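Local atomic coordinates of Mgp-operon protein 3 (Mycoplasma pneumoniae, PDB entry 6RJ1), a protein that probably helps the bacterium adhere to host cells as an extracellular, membrane-anchored adhesion protein. Residues A[23-28]-A[123-128]; A[455-460]-A[538-543]; A[510-515]-A[576-581]. All coordinates share one frame; numbering follows the deposited sequence.

Contact 1: residues A[23-28]-A[123-128]; sequences PLNGGL and RATWVF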
ATOM      1  N   PRO A  23     -12.967  31.163  14.252  1.00 84.16           N
ATOM      2  CA  PRO A  23     -13.732  30.824  13.041  1.00 83.60           C
ATOM      3  C   PRO A  23     -14.584  31.995  12.553  1.00 87.01           C
ATOM      4  O   PRO A  23     -15.184  32.713  13.358  1.00 87.24           O
ATOM      5  CB  PRO A  23     -14.585  29.636  13.479  1.00 85.41           C
ATOM      6  CG  PRO A  23     -14.707  29.766  14.944  1.00 89.82           C
ATOM      7  CD  PRO A  23     -13.449  30.403  15.425  1.00 85.40           C
ATOM      8  N   LEU A  24     -14.596  32.211  11.232  1.00 82.16           N
ATOM      9  CA  LEU A  24     -15.336  33.290  10.589  1.00 81.17           C
ATOM     10  C   LEU A  24     -16.835  32.996  10.575  1.00 84.79           C
ATOM     11  O   LEU A  24     -17.629  33.911  10.792  1.00 84.80           O
ATOM     12  CB  LEU A  24     -14.776  33.535   9.175  1.00 80.92           C
ATOM     13  CG  LEU A  24     -15.184  34.813   8.431  1.00 84.99           C
ATOM     14  CD1 LEU A  24     -14.973  36.082   9.281  1.00 84.16           C
ATOM     15  CD2 LEU A  24     -14.426  34.918   7.128  1.00 87.65           C
ATOM     16  N   ASN A  25     -17.213  31.719  10.351  1.00 80.62           N
ATOM     17  CA  ASN A  25     -18.598  31.234  10.346  1.00 80.20           C
ATOM     18  C   ASN A  25     -18.651  29.772  10.800  1.00 85.34           C
ATOM     19  O   ASN A  25     -17.599  29.155  10.983  1.00 86.33           O
ATOM     20  CB  ASN A  25     -19.287  31.451   8.976  1.00 76.96           C
ATOM     21  CG  ASN A  25     -18.589  30.828   7.789  1.00 89.75           C
ATOM     22  OD1 ASN A  25     -18.367  29.614   7.721  1.00 81.59           O
ATOM     23  ND2 ASN A  25     -18.260  31.647   6.805  1.00 79.09           N
ATOM     24  N   GLY A  26     -19.868  29.234  10.948  1.00 81.52           N
ATOM     25  CA  GLY A  26     -20.137  27.862  11.382  1.00 81.28           C
ATOM     26  C   GLY A  26     -19.550  26.741  10.536  1.00 84.31           C
ATOM     27  O   GLY A  26     -19.646  25.567  10.915  1.00 84.23           O
ATOM     28  N   GLY A  27     -18.966  27.098   9.392  1.00 79.43           N
ATOM     29  CA  GLY A  27     -18.346  26.152   8.475  1.00 78.60           C
ATOM     30  C   GLY A  27     -19.309  25.495   7.516  1.00 80.40           C
ATOM     31  O   GLY A  27     -20.532  25.594   7.669  1.00 79.90           O
ATOM     32  N   LEU A  28     -18.762  24.790   6.529  1.00 74.94           N
ATOM     33  CA  LEU A  28     -19.553  24.116   5.512  1.00 73.10           C
ATOM     34  C   LEU A  28     -19.723  22.624   5.828  1.00 75.60           C
ATOM     35  O   LEU A  28     -18.728  21.901   5.867  1.00 74.84           O
ATOM     36  CB  LEU A  28     -18.878  24.343   4.136  1.00 72.57           C
ATOM     37  CG  LEU A  28     -19.309  23.469   2.950  1.00 75.99           C
ATOM     38  CD1 LEU A  28     -20.481  24.075   2.212  1.00 75.88           C
ATOM     39  CD2 LEU A  28     -18.149  23.238   2.011  1.00 75.79           C
ATOM     40  N   ARG A 123     -18.513  36.307   1.847  1.00 94.68           N
ATOM     41  CA  ARG A 123     -18.336  36.119   3.295  1.00 94.11           C
ATOM     42  C   ARG A 123     -17.637  34.775   3.634  1.00 96.75           C
ATOM     43  O   ARG A 123     -17.883  34.187   4.692  1.00 96.68           O
ATOM     44  CB  ARG A 123     -19.667  36.310   4.062  1.00 94.60           C
ATOM     45  CG  ARG A 123     -20.155  37.757   4.083  1.00105.79           C
ATOM     46  CD  ARG A 123     -21.397  37.922   4.929  1.00119.63           C
ATOM     47  NE  ARG A 123     -21.534  39.295   5.422  1.00135.75           N
ATOM     48  CZ  ARG A 123     -21.340  39.668   6.685  1.00150.78           C
ATOM     49  NH1 ARG A 123     -21.478  40.940   7.035  1.00138.89           N
ATOM     50  NH2 ARG A 123     -21.017  38.770   7.609  1.00133.52           N
ATOM     51  N   ALA A 124     -16.727  34.333   2.735  1.00 91.69           N
ATOM     52  CA  ALA A 124     -15.953  33.082   2.800  1.00 91.13           C
ATOM     53  C   ALA A 124     -16.847  31.847   2.976  1.00 94.06           C
ATOM     54  O   ALA A 124     -16.655  31.034   3.887  1.00 94.04           O
ATOM     55  CB  ALA A 124     -14.865  33.153   3.870  1.00 91.79           C
ATOM     56  N   THR A 125     -17.852  31.734   2.095  1.00 89.08           N
ATOM     57  CA  THR A 125     -18.811  30.629   2.090  1.00 87.71           C
ATOM     58  C   THR A 125     -18.683  29.838   0.792  1.00 89.09           C
ATOM     59  O   THR A 125     -18.022  30.294  -0.144  1.00 87.98           O
ATOM     60  CB  THR A 125     -20.246  31.123   2.346  1.00 90.87           C
ATOM     61  OG1 THR A 125     -20.641  31.982   1.287  1.00 91.74           O
ATOM     62  CG2 THR A 125     -20.410  31.829   3.689  1.00 85.60           C
ATOM     63  N   TRP A 126     -19.301  28.646   0.749  1.00 84.55           N
ATOM     64  CA  TRP A 126     -19.253  27.752  -0.408  1.00 83.39           C
ATOM     65  C   TRP A 126     -20.639  27.327  -0.843  1.00 87.34           C
ATOM     66  O   TRP A 126     -21.476  26.987  -0.009  1.00 87.54           O
ATOM     67  CB  TRP A 126     -18.388  26.525  -0.104  1.00 81.35           C
ATOM     68  CG  TRP A 126     -16.963  26.868   0.195  1.00 81.82           C
ATOM     69  CD1 TRP A 126     -16.413  27.088   1.422  1.00 84.45           C
ATOM     70  CD2 TRP A 126     -15.917  27.079  -0.758  1.00 81.62           C
ATOM     71  NE1 TRP A 126     -15.084  27.409   1.294  1.00 83.75           N
ATOM     72  CE2 TRP A 126     -14.749  27.404  -0.035  1.00 85.29           C
ATOM     73  CE3 TRP A 126     -15.844  27.002  -2.159  1.00 82.74           C
ATOM     74  CZ2 TRP A 126     -13.525  27.658  -0.664  1.00 84.51           C
ATOM     75  CZ3 TRP A 126     -14.635  27.270  -2.783  1.00 84.16           C
ATOM     76  CH2 TRP A 126     -13.490  27.580  -2.039  1.00 84.73           C
ATOM     77  N   VAL A 127     -20.867  27.338  -2.161  1.00 83.31           N
ATOM     78  CA  VAL A 127     -22.120  26.940  -2.805  1.00 82.74           C
ATOM     79  C   VAL A 127     -21.855  25.613  -3.515  1.00 85.04           C
ATOM     80  O   VAL A 127     -20.807  25.470  -4.146  1.00 85.20           O
ATOM     81  CB  VAL A 127     -22.615  28.058  -3.774  1.00 86.50           C
ATOM     82  CG1 VAL A 127     -23.745  27.579  -4.678  1.00 86.16           C
ATOM     83  CG2 VAL A 127     -23.056  29.287  -2.996  1.00 86.18           C
ATOM     84  N   PHE A 128     -22.776  24.638  -3.383  1.00 79.59           N
ATOM     85  CA  PHE A 128     -22.643  23.332  -4.032  1.00 78.25           C
ATOM     86  C   PHE A 128     -22.880  23.464  -5.541  1.00 82.91           C
ATOM     87  O   PHE A 128     -23.892  24.035  -5.953  1.00 83.89           O
ATOM     88  CB  PHE A 128     -23.584  22.288  -3.383  1.00 79.16           C
ATOM     89  CG  PHE A 128     -23.640  20.939  -4.070  1.00 79.92           C
ATOM     90  CD1 PHE A 128     -22.598  20.024  -3.935  1.00 81.46           C
ATOM     91  CD2 PHE A 128     -24.733  20.584  -4.854  1.00 81.65           C
ATOM     92  CE1 PHE A 128     -22.642  18.790  -4.577  1.00 82.02           C
ATOM     93  CE2 PHE A 128     -24.779  19.342  -5.495  1.00 83.76           C
ATOM     94  CZ  PHE A 128     -23.736  18.453  -5.348  1.00 81.62           C
TER
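Leu24 to Leu28 and Arg123 to Trp126 run in nearly the same direction, 17° apart, with the CA atoms of Leu28 and Trp126 separated by 7.0 Å. At that spacing side chains, rather than paired backbones, carry the contact. Asn25 has CG between its own backbone N and carbonyl carbon (chi1 57°), and its amide does two jobs. Asn25 OD1 accepts from Gly27 N at 3.1 Å, in the carbonyl plane and on a lone pair, while Asn25 ND2 reaches across to Ala124 O at 3.4 Å, a weak but fairly straight bond. Thr125 CG2 also touches this nitrogen. Leu24 CD2 rests on Ala124 CB at 3.7 Å. Further along, the side chains of Leu28 and Trp126 cross at about a right angle, and Leu28 CD2 meets Trp126 CB at 3.9 Å. Leu53 of strand 52-59 touches both of these residues; Leu28 also touches Phe118. The example illustrates an Asx turn, in which the amide oxygen fixes a loop bend and the amide nitrogen is turned to the residue just before strand 125-135 in a mixed beta sheet.

Contact 2: residues A[455-460]-A[538-543]; sequences TAQLAY and YLIAGL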
ATOM      1  N   THR A 455     -12.089   4.493  -2.207  1.00 62.56           N
ATOM      2  CA  THR A 455     -12.521   5.886  -2.327  1.00 62.40           C
ATOM      3  C   THR A 455     -11.992   6.625  -1.100  1.00 67.28           C
ATOM      4  O   THR A 455     -12.765   7.008  -0.212  1.00 66.97           O
ATOM      5  CB  THR A 455     -14.043   5.945  -2.533  1.00 68.70           C
ATOM      6  OG1 THR A 455     -14.709   5.448  -1.371  1.00 70.28           O
ATOM      7  CG2 THR A 455     -14.500   5.164  -3.754  1.00 63.18           C
ATOM      8  N   ALA A 456     -10.647   6.791  -1.045  1.00 64.30           N
ATOM      9  CA  ALA A 456      -9.952   7.358   0.108  1.00 64.20           C
ATOM     10  C   ALA A 456      -9.206   8.688  -0.119  1.00 68.87           C
ATOM     11  O   ALA A 456      -9.215   9.537   0.778  1.00 67.42           O
ATOM     12  CB  ALA A 456      -8.986   6.321   0.677  1.00 64.65           C
ATOM     13  N   GLN A 457      -8.515   8.848  -1.262  1.00 66.55           N
ATOM     14  CA  GLN A 457      -7.705  10.050  -1.514  1.00 66.67           C
ATOM     15  C   GLN A 457      -7.966  10.647  -2.887  1.00 70.86           C
ATOM     16  O   GLN A 457      -8.078   9.896  -3.854  1.00 70.72           O
ATOM     17  CB  GLN A 457      -6.203   9.711  -1.393  1.00 68.14           C
ATOM     18  CG  GLN A 457      -5.789   9.008  -0.109  1.00 71.53           C
ATOM     19  CD  GLN A 457      -4.314   8.735  -0.097  1.00 82.52           C
ATOM     20  OE1 GLN A 457      -3.506   9.643   0.120  1.00 80.74           O
ATOM     21  NE2 GLN A 457      -3.934   7.479  -0.325  1.00 66.38           N
ATOM     22  N   LEU A 458      -8.001  11.988  -2.993  1.00 68.07           N
ATOM     23  CA  LEU A 458      -8.228  12.640  -4.283  1.00 67.88           C
ATOM     24  C   LEU A 458      -7.177  13.700  -4.656  1.00 72.56           C
ATOM     25  O   LEU A 458      -6.360  14.115  -3.832  1.00 72.56           O
ATOM     26  CB  LEU A 458      -9.667  13.216  -4.439  1.00 67.93           C
ATOM     27  CG  LEU A 458     -10.195  14.324  -3.500  1.00 72.40           C
ATOM     28  CD1 LEU A 458      -9.652  15.665  -3.860  1.00 72.62           C
ATOM     29  CD2 LEU A 458     -11.659  14.501  -3.702  1.00 75.09           C
ATOM     30  N   ALA A 459      -7.232  14.127  -5.932  1.00 69.59           N
ATOM     31  CA  ALA A 459      -6.395  15.142  -6.561  1.00 69.04           C
ATOM     32  C   ALA A 459      -7.143  15.716  -7.753  1.00 74.21           C
ATOM     33  O   ALA A 459      -7.829  14.977  -8.470  1.00 73.50           O
ATOM     34  CB  ALA A 459      -5.081  14.532  -7.024  1.00 69.52           C
ATOM     35  N   TYR A 460      -7.027  17.041  -7.953  1.00 72.19           N
ATOM     36  CA  TYR A 460      -7.656  17.738  -9.071  1.00 72.54           C
ATOM     37  C   TYR A 460      -6.568  18.269  -9.995  1.00 78.43           C
ATOM     38  O   TYR A 460      -5.636  18.929  -9.536  1.00 78.25           O
ATOM     39  CB  TYR A 460      -8.585  18.868  -8.576  1.00 73.82           C
ATOM     40  CG  TYR A 460      -9.220  19.673  -9.690  1.00 76.76           C
ATOM     41  CD1 TYR A 460      -8.532  20.716 -10.302  1.00 79.42           C
ATOM     42  CD2 TYR A 460     -10.509  19.393 -10.134  1.00 77.79           C
ATOM     43  CE1 TYR A 460      -9.105  21.456 -11.336  1.00 80.86           C
ATOM     44  CE2 TYR A 460     -11.096  20.129 -11.166  1.00 78.81           C
ATOM     45  CZ  TYR A 460     -10.390  21.164 -11.759  1.00 87.63           C
ATOM     46  OH  TYR A 460     -10.946  21.908 -12.771  1.00 90.99           O
ATOM     47  N   TYR A 538      -2.195  -2.172  -4.902  1.00 54.60           N
ATOM     48  CA  TYR A 538      -1.266  -1.231  -4.295  1.00 54.06           C
ATOM     49  C   TYR A 538      -1.796  -0.707  -2.966  1.00 58.41           C
ATOM     50  O   TYR A 538      -3.010  -0.615  -2.774  1.00 57.16           O
ATOM     51  CB  TYR A 538      -0.981  -0.059  -5.268  1.00 54.63           C
ATOM     52  CG  TYR A 538      -0.267  -0.486  -6.535  1.00 54.63           C
ATOM     53  CD1 TYR A 538       1.116  -0.644  -6.561  1.00 55.64           C
ATOM     54  CD2 TYR A 538      -0.982  -0.795  -7.695  1.00 54.70           C
ATOM     55  CE1 TYR A 538       1.771  -1.090  -7.707  1.00 55.04           C
ATOM     56  CE2 TYR A 538      -0.338  -1.245  -8.843  1.00 54.81           C
ATOM     57  CZ  TYR A 538       1.039  -1.380  -8.850  1.00 61.37           C
ATOM     58  OH  TYR A 538       1.664  -1.820  -9.992  1.00 60.86           O
ATOM     59  N   LEU A 539      -0.865  -0.367  -2.043  1.00 57.04           N
ATOM     60  CA  LEU A 539      -1.122   0.277  -0.734  1.00 56.86           C
ATOM     61  C   LEU A 539      -0.624   1.725  -0.895  1.00 60.58           C
ATOM     62  O   LEU A 539       0.553   2.025  -0.694  1.00 60.68           O
ATOM     63  CB  LEU A 539      -0.427  -0.473   0.409  1.00 56.73           C
ATOM     64  CG  LEU A 539      -0.938  -1.895   0.641  1.00 60.90           C
ATOM     65  CD1 LEU A 539       0.190  -2.891   0.604  1.00 60.94           C
ATOM     66  CD2 LEU A 539      -1.743  -1.994   1.926  1.00 62.77           C
ATOM     67  N   ILE A 540      -1.527   2.580  -1.397  1.00 57.54           N
ATOM     68  CA  ILE A 540      -1.311   3.968  -1.821  1.00 57.60           C
ATOM     69  C   ILE A 540      -0.890   4.889  -0.683  1.00 63.40           C
ATOM     70  O   ILE A 540      -1.700   5.187   0.190  1.00 65.03           O
ATOM     71  CB  ILE A 540      -2.575   4.505  -2.588  1.00 60.16           C
ATOM     72  CG1 ILE A 540      -3.048   3.523  -3.699  1.00 60.27           C
ATOM     73  CG2 ILE A 540      -2.396   5.939  -3.122  1.00 60.20           C
ATOM     74  CD1 ILE A 540      -2.183   3.407  -4.975  1.00 71.35           C
ATOM     75  N   ALA A 541       0.353   5.403  -0.746  1.00 58.81           N
ATOM     76  CA  ALA A 541       0.884   6.361   0.229  1.00 58.41           C
ATOM     77  C   ALA A 541       0.282   7.762   0.009  1.00 63.91           C
ATOM     78  O   ALA A 541       0.249   8.574   0.936  1.00 65.01           O
ATOM     79  CB  ALA A 541       2.395   6.423   0.132  1.00 58.99           C
ATOM     80  N   GLY A 542      -0.189   8.019  -1.207  1.00 59.50           N
ATOM     81  CA  GLY A 542      -0.816   9.275  -1.569  1.00 59.14           C
ATOM     82  C   GLY A 542      -0.567   9.737  -2.983  1.00 64.03           C
ATOM     83  O   GLY A 542       0.162   9.098  -3.746  1.00 62.96           O
ATOM     84  N   LEU A 543      -1.193  10.872  -3.322  1.00 62.20           N
ATOM     85  CA  LEU A 543      -1.095  11.555  -4.609  1.00 62.73           C
ATOM     86  C   LEU A 543      -1.178  13.070  -4.461  1.00 68.97           C
ATOM     87  O   LEU A 543      -1.853  13.576  -3.558  1.00 69.40           O
ATOM     88  CB  LEU A 543      -2.083  11.046  -5.705  1.00 62.59           C
ATOM     89  CG  LEU A 543      -3.562  10.585  -5.433  1.00 66.63           C
ATOM     90  CD1 LEU A 543      -4.260  11.307  -4.285  1.00 66.50           C
ATOM     91  CD2 LEU A 543      -4.403  10.747  -6.678  1.00 68.09           C
TER
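Gln457 and Gly542 meet where each of two facing strands carries a classic beta bulge, Ala456 and Gln457 lying opposite Met468, and Ala541 and Gly542 opposite Ala553. The strands belong to different sheets, approach to 7.0 Å between their axes and cross at 25°, so side chains bridge the interface. Gln457 spans the gap: CG stands beside the backbone N and anti to the carbonyl carbon (chi1 -52°), and the chain is extended beyond it, carrying the amide across to the opposing backbone. There Gln457 OE1 lies 3.2 Å from Gly542 CA. Gln457 NE2 gives a weak bond to Ile540 O at 3.2 Å and lies near Ile540 CG2, but its stronger partner is Gly469 O, so the one nitrogen ties the loop beyond strand 464-468 to the facing strand. Gly542 itself has a positive phi, a backbone shape suited to glycine. Beside this polar spot the contact turns apolar, with the two methyls of Leu543 taking different neighbours. Leu543 CD1 touches Gln457 CB at 3.8 Å and also meets Leu458 O, whereas Leu543 CD2 packs on Ala459 CB at 3.9 Å. Leu458 points its own side chain the other way, onto Val54 and Leu56 of strand 52-59. Strand 457-461 is an edge strand of its sheet within this chain, hydrogen-bonded to strand 464-468, and strand 538-546 pairs with strand 549-563; Leu550 of the latter touches both Ala459 and Leu543, while Met468 of strand 464-468 touches Ile540 and Leu543.

Contact 3: residues A[510-515]-A[576-581]; sequences ENQLGF and ALAWST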
ATOM      1  N   GLU A 510       5.779  -9.753 -12.357  1.00 60.51           N
ATOM      2  CA  GLU A 510       4.854 -10.459 -13.246  1.00 59.66           C
ATOM      3  C   GLU A 510       5.021 -11.968 -13.257  1.00 62.80           C
ATOM      4  O   GLU A 510       4.021 -12.671 -13.401  1.00 64.23           O
ATOM      5  CB  GLU A 510       4.921  -9.899 -14.669  1.00 60.89           C
ATOM      6  CG  GLU A 510       4.257  -8.535 -14.821  1.00 71.56           C
ATOM      7  CD  GLU A 510       4.212  -7.964 -16.229  1.00 97.07           C
ATOM      8  OE1 GLU A 510       4.959  -8.454 -17.108  1.00 98.96           O
ATOM      9  OE2 GLU A 510       3.423  -7.018 -16.449  1.00 89.66           O
ATOM     10  N   ASN A 511       6.255 -12.475 -13.120  1.00 56.92           N
ATOM     11  CA  ASN A 511       6.492 -13.920 -13.128  1.00 56.05           C
ATOM     12  C   ASN A 511       5.945 -14.592 -11.883  1.00 60.46           C
ATOM     13  O   ASN A 511       5.506 -15.737 -11.943  1.00 59.75           O
ATOM     14  CB  ASN A 511       7.970 -14.262 -13.357  1.00 51.70           C
ATOM     15  CG  ASN A 511       8.452 -13.948 -14.746  1.00 66.42           C
ATOM     16  OD1 ASN A 511       7.675 -13.575 -15.641  1.00 66.03           O
ATOM     17  ND2 ASN A 511       9.756 -14.073 -14.956  1.00 54.97           N
ATOM     18  N   GLN A 512       5.922 -13.865 -10.766  1.00 58.35           N
ATOM     19  CA  GLN A 512       5.403 -14.404  -9.518  1.00 58.02           C
ATOM     20  C   GLN A 512       3.871 -14.297  -9.439  1.00 61.83           C
ATOM     21  O   GLN A 512       3.287 -14.883  -8.533  1.00 62.46           O
ATOM     22  CB  GLN A 512       6.113 -13.781  -8.302  1.00 58.99           C
ATOM     23  CG  GLN A 512       6.393 -14.817  -7.227  1.00 59.70           C
ATOM     24  CD  GLN A 512       7.439 -14.406  -6.231  1.00 64.69           C
ATOM     25  OE1 GLN A 512       7.173 -14.338  -5.030  1.00 59.58           O
ATOM     26  NE2 GLN A 512       8.660 -14.166  -6.698  1.00 49.57           N
ATOM     27  N   LEU A 513       3.217 -13.613 -10.419  1.00 56.36           N
ATOM     28  CA  LEU A 513       1.761 -13.451 -10.457  1.00 55.31           C
ATOM     29  C   LEU A 513       1.045 -14.769 -10.657  1.00 61.01           C
ATOM     30  O   LEU A 513      -0.079 -14.936 -10.193  1.00 62.51           O
ATOM     31  CB  LEU A 513       1.310 -12.430 -11.523  1.00 55.07           C
ATOM     32  CG  LEU A 513       1.604 -10.933 -11.272  1.00 59.51           C
ATOM     33  CD1 LEU A 513       1.289 -10.105 -12.501  1.00 59.91           C
ATOM     34  CD2 LEU A 513       0.803 -10.381 -10.103  1.00 60.13           C
ATOM     35  N   GLY A 514       1.696 -15.698 -11.343  1.00 56.71           N
ATOM     36  CA  GLY A 514       1.133 -17.013 -11.604  1.00 55.96           C
ATOM     37  C   GLY A 514       1.833 -17.774 -12.703  1.00 58.79           C
ATOM     38  O   GLY A 514       2.880 -17.351 -13.203  1.00 57.40           O
ATOM     39  N   PHE A 515       1.235 -18.903 -13.086  1.00 55.88           N
ATOM     40  CA  PHE A 515       1.753 -19.801 -14.108  1.00 56.40           C
ATOM     41  C   PHE A 515       1.173 -19.541 -15.499  1.00 63.46           C
ATOM     42  O   PHE A 515      -0.043 -19.435 -15.684  1.00 63.00           O
ATOM     43  CB  PHE A 515       1.550 -21.263 -13.679  1.00 57.79           C
ATOM     44  CG  PHE A 515       1.986 -22.311 -14.670  1.00 58.84           C
ATOM     45  CD1 PHE A 515       3.321 -22.689 -14.766  1.00 60.82           C
ATOM     46  CD2 PHE A 515       1.056 -22.949 -15.483  1.00 60.92           C
ATOM     47  CE1 PHE A 515       3.724 -23.667 -15.677  1.00 61.18           C
ATOM     48  CE2 PHE A 515       1.459 -23.930 -16.396  1.00 63.68           C
ATOM     49  CZ  PHE A 515       2.788 -24.292 -16.475  1.00 61.30           C
ATOM     50  N   ALA A 576       0.220 -21.369  -1.486  1.00 58.36           N
ATOM     51  CA  ALA A 576       0.477 -20.229  -2.349  1.00 57.96           C
ATOM     52  C   ALA A 576       1.867 -20.435  -2.945  1.00 61.54           C
ATOM     53  O   ALA A 576       2.695 -21.113  -2.338  1.00 61.73           O
ATOM     54  CB  ALA A 576       0.434 -18.940  -1.551  1.00 58.40           C
ATOM     55  N   LEU A 577       2.109 -19.896  -4.142  1.00 56.77           N
ATOM     56  CA  LEU A 577       3.388 -20.051  -4.818  1.00 56.06           C
ATOM     57  C   LEU A 577       4.102 -18.714  -4.904  1.00 60.32           C
ATOM     58  O   LEU A 577       3.760 -17.860  -5.726  1.00 59.14           O
ATOM     59  CB  LEU A 577       3.214 -20.722  -6.189  1.00 56.09           C
ATOM     60  CG  LEU A 577       2.488 -22.064  -6.178  1.00 60.48           C
ATOM     61  CD1 LEU A 577       1.832 -22.329  -7.488  1.00 61.10           C
ATOM     62  CD2 LEU A 577       3.412 -23.182  -5.804  1.00 61.58           C
ATOM     63  N   ALA A 578       5.068 -18.523  -3.988  1.00 57.64           N
ATOM     64  CA  ALA A 578       5.857 -17.306  -3.818  1.00 57.25           C
ATOM     65  C   ALA A 578       7.261 -17.668  -3.371  1.00 60.23           C
ATOM     66  O   ALA A 578       7.445 -18.652  -2.659  1.00 61.24           O
ATOM     67  CB  ALA A 578       5.205 -16.417  -2.772  1.00 58.23           C
ATOM     68  N   TRP A 579       8.255 -16.871  -3.768  1.00 54.38           N
ATOM     69  CA  TRP A 579       9.644 -17.128  -3.394  1.00 53.46           C
ATOM     70  C   TRP A 579      10.453 -15.840  -3.308  1.00 61.16           C
ATOM     71  O   TRP A 579      10.082 -14.827  -3.920  1.00 62.94           O
ATOM     72  CB  TRP A 579      10.300 -18.117  -4.377  1.00 51.05           C
ATOM     73  CG  TRP A 579      10.270 -17.636  -5.797  1.00 50.80           C
ATOM     74  CD1 TRP A 579      11.170 -16.808  -6.401  1.00 53.25           C
ATOM     75  CD2 TRP A 579       9.232 -17.877  -6.758  1.00 50.18           C
ATOM     76  NE1 TRP A 579      10.754 -16.511  -7.675  1.00 52.27           N
ATOM     77  CE2 TRP A 579       9.567 -17.157  -7.922  1.00 53.46           C
ATOM     78  CE3 TRP A 579       8.040 -18.626  -6.743  1.00 50.80           C
ATOM     79  CZ2 TRP A 579       8.777 -17.197  -9.078  1.00 52.23           C
ATOM     80  CZ3 TRP A 579       7.237 -18.626  -7.873  1.00 51.33           C
ATOM     81  CH2 TRP A 579       7.622 -17.946  -9.033  1.00 51.77           C
ATOM     82  N   SER A 580      11.577 -15.894  -2.571  1.00 58.13           N
ATOM     83  CA  SER A 580      12.520 -14.795  -2.389  1.00 58.64           C
ATOM     84  C   SER A 580      13.201 -14.460  -3.727  1.00 62.75           C
ATOM     85  O   SER A 580      13.688 -15.370  -4.422  1.00 62.58           O
ATOM     86  CB  SER A 580      13.572 -15.188  -1.355  1.00 63.20           C
ATOM     87  OG  SER A 580      14.662 -14.280  -1.337  1.00 74.83           O
ATOM     88  N   THR A 581      13.221 -13.164  -4.086  1.00 58.10           N
ATOM     89  CA  THR A 581      13.834 -12.690  -5.332  1.00 57.74           C
ATOM     90  C   THR A 581      15.072 -11.833  -5.080  1.00 61.32           C
ATOM     91  O   THR A 581      15.429 -11.009  -5.923  1.00 60.75           O
ATOM     92  CB  THR A 581      12.819 -11.962  -6.196  1.00 63.70           C
ATOM     93  OG1 THR A 581      12.317 -10.833  -5.483  1.00 61.25           O
ATOM     94  CG2 THR A 581      11.706 -12.863  -6.676  1.00 63.54           C
TER
HETATM   95  O   HOH W   1       2.747 -17.515  -8.182  1.00 53.28           O
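Gln512 and Trp579 show how one glutamine can engage both the ring and the backbone of a single tryptophan. From CB the chain leads to Gln512 CG, poised over the face of the six-membered ring of Trp579, 3.8 Å from its centroid and only 9° off the normal: a CH-pi contact. Beyond CG the chain is extended, and the side chains of Gln512 and Trp579 run antiparallel alongside one another. Gln512 CD then comes within 3.5 Å of Trp579 O. The amide divides at its tip. Gln512 OE1 accepts from Trp579 N at 3.0 Å in a nearly straight bond (162°), with the donor well above the carbonyl plane, and takes a second hydrogen bond from Asn660 ND2. Gln512 NE2 gives a weak bond to Trp579 O at 3.2 Å. The same nitrogen hovers 3.3 Å above the indole face, displaced toward the rim, with amide and ring planes 32° apart, and it also touches Thr581 CG2. Trp579 CG sits between its backbone N and carbonyl carbon, and the amide meets both indole and main chain. The indole NE1 is bonded to Gly600 O instead. A water adds a second bridge, donating to Gln512 O and Leu577 O, each at 2.7 Å. Buried polar groups of the two segments are thus joined both directly and through solvent. Around them, strand 549-563 lends Val560 to touch Gln512 and Ala578, while Ile650 of strand 650-654 touches Leu577 and Phe515. The contact therefore joins the C-terminal region of helix 503-511 and what follows to strand 575-577 and the residues after it, beside strands 549-563 and 650-654.

A side-chain amide bridges to backbone in all three contacts, but its setting changes with depth. Contact 1 lies at the surface, its centre about 35 Å from the centre of the chain, and secures a loop to a sheet; contact 2, about 10 Å from that centre, joins strands of two sheets, pairing a glutamine amide with leucine and alanine packing. Contact 3 is buried too, yet more polar, with an aromatic face and a bridging water. Contacts 1 and 2 reach the same sheet, on strands 125-135 and 457-461, whereas contacts 2 and 3 share the sheet that holds strands 538-546 and 575-577. Contacts 1 and 3 lie on opposite sides of the chain's centre, their own centres about 53 Å apart.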